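PDB 3HH1: tetrapyrrole methylase family protein, which probably methylates the 2'-hydroxyl of the ribose of cytidine 1402 in 16S rRNA, with S-adenosyl-L-methionine as methyl donor. Local coordinates for residues Val11-Gly16 / Thr40-Ile45. Sequence-based numbering, arbitrary orientation.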
loop_
_atom_site.group_PDB
_atom_site.type_symbol
_atom_site.label_atom_id
_atom_site.label_comp_id
_atom_site.label_asym_id
_atom_site.label_seq_id
_atom_site.Cartn_x
_atom_site.Cartn_y
_atom_site.Cartn_z
ATOM N N VAL A 11 8.624 4.871 -1.038
ATOM C CA VAL A 11 9.390 5.158 0.147
ATOM C C VAL A 11 8.438 5.466 1.294
ATOM O O VAL A 11 7.663 6.440 1.228
ATOM C CB VAL A 11 10.344 6.348 -0.105
ATOM C CG1 VAL A 11 11.237 6.547 1.110
ATOM C CG2 VAL A 11 11.189 6.112 -1.392
ATOM N N ALA A 12 8.457 4.630 2.338
ATOM C CA ALA A 12 7.605 4.832 3.499
ATOM C C ALA A 12 8.282 5.813 4.446
ATOM O O ALA A 12 9.464 5.671 4.698
ATOM C CB ALA A 12 7.350 3.504 4.234
ATOM N N THR A 13 7.558 6.816 4.944
ATOM C CA THR A 13 8.178 7.832 5.786
ATOM C C THR A 13 7.407 7.962 7.085
ATOM O O THR A 13 6.199 8.002 7.064
ATOM C CB THR A 13 8.305 9.227 5.072
ATOM O OG1 THR A 13 7.025 9.708 4.666
ATOM C CG2 THR A 13 9.198 9.130 3.792
ATOM N N PRO A 14 8.113 7.997 8.225
ATOM C CA PRO A 14 7.445 8.130 9.548
ATOM C C PRO A 14 7.045 9.572 9.788
ATOM O O PRO A 14 7.589 10.477 9.139
ATOM C CB PRO A 14 8.547 7.740 10.522
ATOM C CG PRO A 14 9.804 8.232 9.845
ATOM C CD PRO A 14 9.578 7.975 8.349
ATOM N N LEU A 15 6.129 9.802 10.717
ATOM C CA LEU A 15 5.703 11.162 11.043
ATOM C C LEU A 15 6.781 11.911 11.855
ATOM O O LEU A 15 6.992 13.114 11.675
ATOM C CB LEU A 15 4.366 11.138 11.808
ATOM C CG LEU A 15 3.594 12.445 12.077
ATOM C CD1 LEU A 15 4.215 13.295 13.207
ATOM C CD2 LEU A 15 3.417 13.256 10.800
ATOM N N GLY A 16 7.460 11.201 12.742
ATOM C CA GLY A 16 8.521 11.803 13.550
ATOM C C GLY A 16 9.767 10.949 13.475
ATOM O O GLY A 16 9.787 9.973 12.740
ATOM N N THR A 40 1.400 17.203 0.233
ATOM C CA THR A 40 2.536 18.034 -0.133
ATOM C C THR A 40 3.145 18.767 1.057
ATOM O O THR A 40 4.355 18.954 1.136
ATOM C CB THR A 40 2.170 19.094 -1.174
ATOM O OG1 THR A 40 1.322 18.516 -2.179
ATOM C CG2 THR A 40 3.418 19.620 -1.802
ATOM N N ARG A 41 2.298 19.215 1.972
ATOM C CA ARG A 41 2.780 19.945 3.134
ATOM C C ARG A 41 3.691 19.081 4.010
ATOM O O ARG A 41 4.779 19.489 4.382
ATOM C CB ARG A 41 1.597 20.504 3.945
ATOM C CG ARG A 41 1.854 21.875 4.498
ATOM C CD ARG A 41 0.632 22.439 5.257
ATOM N NE ARG A 41 -0.439 22.890 4.357
ATOM C CZ ARG A 41 -1.654 23.302 4.748
ATOM N NH1 ARG A 41 -2.009 23.314 6.033
ATOM N NH2 ARG A 41 -2.534 23.684 3.835
ATOM N N ARG A 42 3.249 17.872 4.312
ATOM C CA ARG A 42 4.035 16.945 5.095
ATOM C C ARG A 42 5.338 16.589 4.339
ATOM O O ARG A 42 6.440 16.509 4.933
ATOM C CB ARG A 42 3.183 15.705 5.419
ATOM C CG ARG A 42 3.967 14.544 6.024
ATOM C CD ARG A 42 3.050 13.483 6.647
ATOM N NE ARG A 42 3.786 12.232 6.870
ATOM C CZ ARG A 42 3.291 11.149 7.477
ATOM N NH1 ARG A 42 4.049 10.061 7.603
ATOM N NH2 ARG A 42 2.054 11.149 7.957
ATOM N N THR A 43 5.237 16.430 3.021
ATOM C CA THR A 43 6.419 16.061 2.238
ATOM C C THR A 43 7.459 17.195 2.206
ATOM O O THR A 43 8.674 16.955 2.297
ATOM C CB THR A 43 6.027 15.619 0.812
ATOM O OG1 THR A 43 5.109 14.527 0.937
ATOM C CG2 THR A 43 7.271 15.135 0.004
ATOM N N SER A 44 6.992 18.431 2.097
ATOM C CA SER A 44 7.916 19.567 2.143
ATOM C C SER A 44 8.672 19.628 3.476
ATOM O O SER A 44 9.856 19.891 3.486
ATOM C CB SER A 44 7.188 20.900 1.903
ATOM O OG SER A 44 6.717 20.934 0.573
ATOM N N ILE A 45 7.973 19.377 4.574
ATOM C CA ILE A 45 8.593 19.352 5.865
ATOM C C ILE A 45 9.704 18.294 5.923
ATOM O O ILE A 45 10.808 18.574 6.391
ATOM C CB ILE A 45 7.557 19.100 6.984
ATOM C CG1 ILE A 45 6.642 20.319 7.133
ATOM C CG2 ILE A 45 8.252 18.823 8.291
ATOM C CD1 ILE A 45 5.399 20.059 7.982
HETATM O O HOH W 1 6.752 12.207 6.798
#
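The guanidinium group of Arg42 has the methyl CD2 of Leu15 over one face, 3.7 Å above its plane and displaced toward the rim, while the carbonyl of Thr13 meets its edge close to that plane. CD2 spreads its contact over several atoms of the group, coming to 3.8 Å from NH2 of Arg42. With CG of Leu15 anti to the backbone N (chi1 -171°), the leucine branch turns back to the arginine although its CB does not point straight at the helix. At the edge, NH1 of Arg42 donates a weak hydrogen bond to Thr13 O, 3.0 Å long but bent to 120° at the hydrogen. The Arg42 side chain runs extended from the first turn of helix 40-49 to the end of strand 8-13, an inner strand of the parallel sheet in this N-terminal domain of the tetrapyrrole methylase fold, where the chain leaves the sheet through Pro14 and Leu15. The stronger polar partner of Arg42 is Asp87, at the end of the adjacent strand 82-87, whose OD1 forms a salt bridge with NH2 of Arg42. A water molecule supplements the direct bond: it accepts from NE of Arg42 at 3.0 Å and donates to Pro14 O. A longer hydrogen bond, 3.3 Å, joins this water to OG1 of Thr13. That hydroxyl is hydrogen-bonded to Thr86 O as well, which ties the strand end to its neighbour. A leucine in place of Arg42 would probably leave the Asp87 carboxylate without its charged mate and the bridging water without its NE donor.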